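Local coordinates for nicastrin (PDB 4R12), which probably serves as an essential subunit of gamma-secretase, the complex that cleaves membrane proteins such as Notch within the membrane, with a putative role in recruiting substrates, at residues Phe288-Tyr293 with Ser298-Pro303; Leu308-Gln313 with His544-Leu549. One frame throughout, in Å; residues are numbered along the deposited sequence.

Contact 1. Residues Phe288-Tyr293 with Ser298-Pro303; sequences FQCKTY and SKCIDP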
loop_
_atom_site.group_PDB
_atom_site.type_symbol
_atom_site.label_atom_id
_atom_site.label_comp_id
_atom_site.label_asym_id
_atom_site.label_seq_id
_atom_site.Cartn_x
_atom_site.Cartn_y
_atom_site.Cartn_z
ATOM N N PHE A 288 -18.539 0.221 -18.538
ATOM C CA PHE A 288 -19.016 1.557 -18.203
ATOM C C PHE A 288 -19.843 2.183 -19.318
ATOM O O PHE A 288 -19.459 2.170 -20.486
ATOM C CB PHE A 288 -17.857 2.490 -17.848
ATOM C CG PHE A 288 -18.304 3.866 -17.445
ATOM C CD1 PHE A 288 -18.872 4.084 -16.205
ATOM C CD2 PHE A 288 -18.166 4.939 -18.313
ATOM C CE1 PHE A 288 -19.291 5.349 -15.831
ATOM C CE2 PHE A 288 -18.579 6.208 -17.945
ATOM C CZ PHE A 288 -19.143 6.414 -16.703
ATOM N N GLN A 289 -20.988 2.731 -18.935
ATOM C CA GLN A 289 -21.779 3.562 -19.827
ATOM C C GLN A 289 -22.227 4.817 -19.082
ATOM O O GLN A 289 -22.815 4.732 -18.004
ATOM C CB GLN A 289 -22.983 2.784 -20.363
ATOM C CG GLN A 289 -23.185 2.952 -21.857
ATOM C CD GLN A 289 -24.003 1.826 -22.459
ATOM O OE1 GLN A 289 -23.452 0.851 -22.968
ATOM N NE2 GLN A 289 -25.325 1.955 -22.399
ATOM N N CYS A 290 -21.921 5.985 -19.638
ATOM C CA CYS A 290 -22.328 7.236 -19.009
ATOM C C CYS A 290 -23.708 7.668 -19.502
ATOM O O CYS A 290 -23.930 7.789 -20.705
ATOM C CB CYS A 290 -21.310 8.340 -19.283
ATOM S SG CYS A 290 -21.726 9.926 -18.509
ATOM N N LYS A 291 -24.626 7.903 -18.570
ATOM C CA LYS A 291 -25.976 8.341 -18.915
ATOM C C LYS A 291 -26.066 9.866 -19.022
ATOM O O LYS A 291 -26.747 10.397 -19.903
ATOM C CB LYS A 291 -26.979 7.820 -17.885
ATOM C CG LYS A 291 -27.013 6.307 -17.776
ATOM C CD LYS A 291 -27.809 5.859 -16.554
ATOM C CE LYS A 291 -27.157 6.352 -15.267
ATOM N NZ LYS A 291 -27.852 5.879 -14.028
ATOM N N THR A 292 -25.370 10.566 -18.130
ATOM C CA THR A 292 -25.360 12.027 -18.139
ATOM C C THR A 292 -23.941 12.594 -18.072
ATOM O O THR A 292 -23.238 12.423 -17.072
ATOM C CB THR A 292 -26.181 12.594 -16.965
ATOM O OG1 THR A 292 -27.470 11.968 -16.934
ATOM C CG2 THR A 292 -26.348 14.102 -17.103
ATOM N N TYR A 293 -23.529 13.271 -19.143
ATOM C CA TYR A 293 -22.212 13.898 -19.224
ATOM C C TYR A 293 -22.212 15.328 -18.674
ATOM O O TYR A 293 -23.258 15.968 -18.585
ATOM C CB TYR A 293 -21.724 13.928 -20.675
ATOM C CG TYR A 293 -21.401 12.583 -21.289
ATOM C CD1 TYR A 293 -22.399 11.765 -21.796
ATOM C CD2 TYR A 293 -20.086 12.151 -21.395
ATOM C CE1 TYR A 293 -22.097 10.542 -22.370
ATOM C CE2 TYR A 293 -19.776 10.932 -21.968
ATOM C CZ TYR A 293 -20.782 10.134 -22.455
ATOM O OH TYR A 293 -20.465 8.919 -23.024
ATOM N N SER A 298 -16.125 15.882 -20.334
ATOM C CA SER A 298 -14.869 15.418 -19.750
ATOM C C SER A 298 -15.132 14.597 -18.492
ATOM O O SER A 298 -14.285 13.808 -18.069
ATOM C CB SER A 298 -13.946 16.594 -19.421
ATOM O OG SER A 298 -14.461 17.363 -18.348
ATOM N N LYS A 299 -16.301 14.807 -17.893
ATOM C CA LYS A 299 -16.722 14.048 -16.718
ATOM C C LYS A 299 -18.088 13.405 -16.943
ATOM O O LYS A 299 -18.845 13.839 -17.814
ATOM C CB LYS A 299 -16.781 14.947 -15.484
ATOM C CG LYS A 299 -15.487 15.661 -15.157
ATOM C CD LYS A 299 -15.642 16.493 -13.893
ATOM C CE LYS A 299 -14.360 17.253 -13.597
ATOM N NZ LYS A 299 -14.085 17.340 -12.135
ATOM N N CYS A 300 -18.398 12.375 -16.158
ATOM C CA CYS A 300 -19.742 11.795 -16.153
ATOM C C CYS A 300 -20.445 12.162 -14.858
ATOM O O CYS A 300 -19.917 11.937 -13.772
ATOM C CB CYS A 300 -19.710 10.272 -16.315
ATOM S SG CYS A 300 -21.365 9.529 -16.542
ATOM N N ILE A 301 -21.636 12.737 -14.984
ATOM C CA ILE A 301 -22.424 13.112 -13.817
ATOM C C ILE A 301 -23.077 11.871 -13.239
ATOM O O ILE A 301 -23.148 11.694 -12.025
ATOM C CB ILE A 301 -23.522 14.141 -14.169
ATOM C CG1 ILE A 301 -22.985 15.202 -15.136
ATOM C CG2 ILE A 301 -24.099 14.765 -12.904
ATOM C CD1 ILE A 301 -21.848 16.015 -14.579
ATOM N N ASP A 302 -23.552 11.010 -14.130
ATOM C CA ASP A 302 -24.301 9.830 -13.730
ATOM C C ASP A 302 -24.044 8.645 -14.661
ATOM O O ASP A 302 -24.412 8.688 -15.831
ATOM C CB ASP A 302 -25.795 10.152 -13.690
ATOM C CG ASP A 302 -26.616 8.996 -13.189
ATOM O OD1 ASP A 302 -26.060 8.166 -12.436
ATOM O OD2 ASP A 302 -27.811 8.912 -13.549
ATOM N N PRO A 303 -23.384 7.590 -14.151
ATOM C CA PRO A 303 -22.803 7.516 -12.804
ATOM C C PRO A 303 -21.550 8.381 -12.704
ATOM O O PRO A 303 -20.905 8.628 -13.717
ATOM C CB PRO A 303 -22.467 6.033 -12.638
ATOM C CG PRO A 303 -22.274 5.535 -14.030
ATOM C CD PRO A 303 -23.159 6.355 -14.923
#

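Contact 2. Residues Leu308-Gln313 with His544-Leu549; sequences LAFQTQ and HLHNAL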
loop_
_atom_site.group_PDB
_atom_site.type_symbol
_atom_site.label_atom_id
_atom_site.label_comp_id
_atom_site.label_asym_id
_atom_site.label_seq_id
_atom_site.Cartn_x
_atom_site.Cartn_y
_atom_site.Cartn_z
ATOM N N LEU A 308 -12.915 10.842 -17.806
ATOM C CA LEU A 308 -13.391 9.837 -18.759
ATOM C C LEU A 308 -12.318 9.373 -19.752
ATOM O O LEU A 308 -12.633 8.697 -20.730
ATOM C CB LEU A 308 -14.604 10.379 -19.528
ATOM C CG LEU A 308 -15.898 10.537 -18.725
ATOM C CD1 LEU A 308 -16.971 11.238 -19.547
ATOM C CD2 LEU A 308 -16.389 9.183 -18.247
ATOM N N ALA A 309 -11.058 9.718 -19.494
ATOM C CA ALA A 309 -9.976 9.358 -20.405
ATOM C C ALA A 309 -9.920 7.854 -20.641
ATOM O O ALA A 309 -9.656 7.403 -21.757
ATOM C CB ALA A 309 -8.638 9.856 -19.870
ATOM N N PHE A 310 -10.183 7.083 -19.592
ATOM C CA PHE A 310 -10.158 5.625 -19.693
ATOM C C PHE A 310 -11.132 5.129 -20.760
ATOM O O PHE A 310 -10.846 4.178 -21.484
ATOM C CB PHE A 310 -10.483 4.965 -18.336
ATOM C CG PHE A 310 -11.929 5.086 -17.921
ATOM C CD1 PHE A 310 -12.861 4.127 -18.295
ATOM C CD2 PHE A 310 -12.356 6.157 -17.146
ATOM C CE1 PHE A 310 -14.195 4.240 -17.918
ATOM C CE2 PHE A 310 -13.680 6.278 -16.759
ATOM C CZ PHE A 310 -14.603 5.317 -17.143
ATOM N N GLN A 311 -12.288 5.775 -20.850
ATOM C CA GLN A 311 -13.308 5.357 -21.808
ATOM C C GLN A 311 -12.912 5.807 -23.200
ATOM O O GLN A 311 -13.068 5.075 -24.174
ATOM C CB GLN A 311 -14.680 5.930 -21.444
ATOM C CG GLN A 311 -15.795 5.473 -22.384
ATOM C CD GLN A 311 -17.114 6.171 -22.113
ATOM O OE1 GLN A 311 -17.187 7.404 -22.082
ATOM N NE2 GLN A 311 -18.165 5.387 -21.912
ATOM N N THR A 312 -12.388 7.024 -23.274
ATOM C CA THR A 312 -11.981 7.621 -24.533
ATOM C C THR A 312 -10.815 6.886 -25.200
ATOM O O THR A 312 -10.790 6.725 -26.419
ATOM C CB THR A 312 -11.585 9.102 -24.318
ATOM O OG1 THR A 312 -12.671 9.806 -23.701
ATOM C CG2 THR A 312 -11.229 9.771 -25.635
ATOM N N GLN A 313 -9.860 6.421 -24.401
ATOM C CA GLN A 313 -8.577 5.987 -24.946
ATOM C C GLN A 313 -8.218 4.516 -24.780
ATOM O O GLN A 313 -7.389 3.989 -25.539
ATOM C CB GLN A 313 -7.448 6.803 -24.312
ATOM C CG GLN A 313 -7.561 8.298 -24.496
ATOM C CD GLN A 313 -6.348 9.015 -23.949
ATOM O OE1 GLN A 313 -5.214 8.647 -24.254
ATOM N NE2 GLN A 313 -6.578 10.036 -23.127
ATOM N N HIS A 544 -3.987 10.050 -15.040
ATOM C CA HIS A 544 -5.380 10.080 -14.592
ATOM C C HIS A 544 -5.614 9.283 -13.320
ATOM O O HIS A 544 -5.063 8.193 -13.144
ATOM C CB HIS A 544 -6.293 9.546 -15.711
ATOM C CG HIS A 544 -6.049 10.206 -17.034
ATOM N ND1 HIS A 544 -6.553 11.449 -17.348
ATOM C CD2 HIS A 544 -5.302 9.822 -18.095
ATOM C CE1 HIS A 544 -6.150 11.793 -18.560
ATOM N NE2 HIS A 544 -5.391 10.820 -19.036
ATOM N N LEU A 545 -6.431 9.840 -12.437
ATOM C CA LEU A 545 -6.921 9.103 -11.286
ATOM C C LEU A 545 -8.070 8.177 -11.672
ATOM O O LEU A 545 -8.845 8.495 -12.574
ATOM C CB LEU A 545 -7.402 10.071 -10.202
ATOM C CG LEU A 545 -6.370 11.046 -9.630
ATOM C CD1 LEU A 545 -7.079 12.131 -8.824
ATOM C CD2 LEU A 545 -5.382 10.302 -8.753
ATOM N N HIS A 546 -8.197 7.055 -10.970
ATOM C CA HIS A 546 -9.389 6.216 -11.110
ATOM C C HIS A 546 -9.815 5.612 -9.766
ATOM O O HIS A 546 -8.961 5.200 -8.969
ATOM C CB HIS A 546 -9.168 5.092 -12.123
ATOM C CG HIS A 546 -10.442 4.607 -12.739
ATOM N ND1 HIS A 546 -10.890 5.056 -13.963
ATOM C CD2 HIS A 546 -11.392 3.762 -12.276
ATOM C CE1 HIS A 546 -12.051 4.486 -14.239
ATOM N NE2 HIS A 546 -12.380 3.698 -13.230
ATOM N N ASN A 547 -11.126 5.585 -9.521
ATOM C CA ASN A 547 -11.693 4.981 -8.316
ATOM C C ASN A 547 -11.165 3.567 -8.041
ATOM O O ASN A 547 -11.102 2.736 -8.948
ATOM C CB ASN A 547 -13.220 4.880 -8.415
ATOM C CG ASN A 547 -13.932 6.218 -8.276
ATOM O OD1 ASN A 547 -13.357 7.229 -7.851
ATOM N ND2 ASN A 547 -15.213 6.212 -8.603
ATOM N N ALA A 548 -10.812 3.306 -6.789
ATOM C CA ALA A 548 -10.467 1.965 -6.336
ATOM C C ALA A 548 -11.390 1.651 -5.167
ATOM O O ALA A 548 -11.198 2.151 -4.058
ATOM C CB ALA A 548 -9.003 1.878 -5.934
ATOM N N LEU A 549 -12.405 0.835 -5.443
ATOM C CA LEU A 549 -13.540 0.637 -4.551
ATOM C C LEU A 549 -14.211 -0.687 -4.880
ATOM O O LEU A 549 -14.390 -1.026 -6.050
ATOM C CB LEU A 549 -14.552 1.789 -4.684
ATOM C CG LEU A 549 -15.880 1.710 -3.905
ATOM C CD1 LEU A 549 -15.647 1.847 -2.410
ATOM C CD2 LEU A 549 -16.884 2.768 -4.382
#

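Contact 1. Residues Phe288-Tyr293 with Ser298-Pro303
Asp302 O takes two backbone bonds, from Lys291 N at 2.9 Å and from Thr292 N at 3.1 Å. Thr292 O likewise accepts two, a short one from Ile301 N at 2.7 Å and a longer one from Asp302 N at 3.3 Å. Asp302 also uses its carboxylate. With CG anti to the backbone N (chi1 -176°), the group reaches the end of Lys291, whose chain bends at chi3. Lys291 NZ forms a salt bridge with Asp302 OD2 at 3.1 Å and sits only slightly farther from Asp302 OD1, so the ammonium straddles both oxygens, though each hydrogen bond is weak. Replacing Asp302 by alanine removes the carboxylate, and the Lys291 ammonium would probably lose its mate and be able to turn. On the other face of the pairing, Cys290 SG and Cys300 SG are joined in a disulfide (2.0 Å). The Tyr293 ring lays one face over Cys290 SG. Phe288 turns the edge of its ring, at CZ, to Cys300 SG (3.8 Å). Its CE1 meets Pro303 CG at 3.5 Å, and a cis peptide bond precedes this proline. The paired residues form a short antiparallel hairpin at the surface of the large lobe, disulfide-linked between its arms, with classic beta bulges: Lys291 and Thr292 opposite Asp302, and Ile301 and Asp302 opposite Thr292.

Contact 2. Residues Leu308-Gln313 with His544-Leu549
An edge-to-face aromatic pair joins the short helix 309-313 of the large lobe to the strand 542-548. His546 points the CE1 edge of its imidazole at one face of the Phe310 ring, with CE1 3.4 Å from Phe310 CD2. The ring planes stand at 83°, and CE1 lies over the rim of the phenyl ring rather than its middle. Phe310 CG sits between the backbone N and the carbonyl carbon (chi1 72°), which brings the ring across to the strand. Gln311 CB covers the opposite face of the ring. One helix residue earlier, Ala309 makes a CH-pi contact. Its CB rests over the centre of the His544 ring, 3.5 Å from the centroid, and comes to 3.4 Å from His544 CE1. Outside bonds help fix how the rings are turned: His546 through NE2 to Asp284 OD2, and His544 through both nitrogens, ND1 to Asp307 OD2 and NE2 to Asn542 OD1. Helix 309-313 and strand segment 544-548 run at 106° to each other. The strand pairs antiparallel with strand 192-203, while Phe281 of helix 276-287 packs against both Phe310 and His546.

From the N terminus, the chain leaves helix 276-287 and enters contact 1, which closes a loop of four residues between Tyr293 and Ser298. After a short loop it enters helix 309-313, where contact 2 opens. The two contacts are therefore in series and do not cross. Contact 2 closes a long loop, with 230 residues between its segments, when strand 542-548 returns to the helix. The centres of contact 1 and contact 2 are about 12 Å apart, and the two touch. Phe288 packs on Leu308, Gln311 and Phe310, and Ser298 O probably accepts a hydrogen bond from Leu308 N. Together they tie a surface hairpin, through a short helix, to a strand from late in the chain.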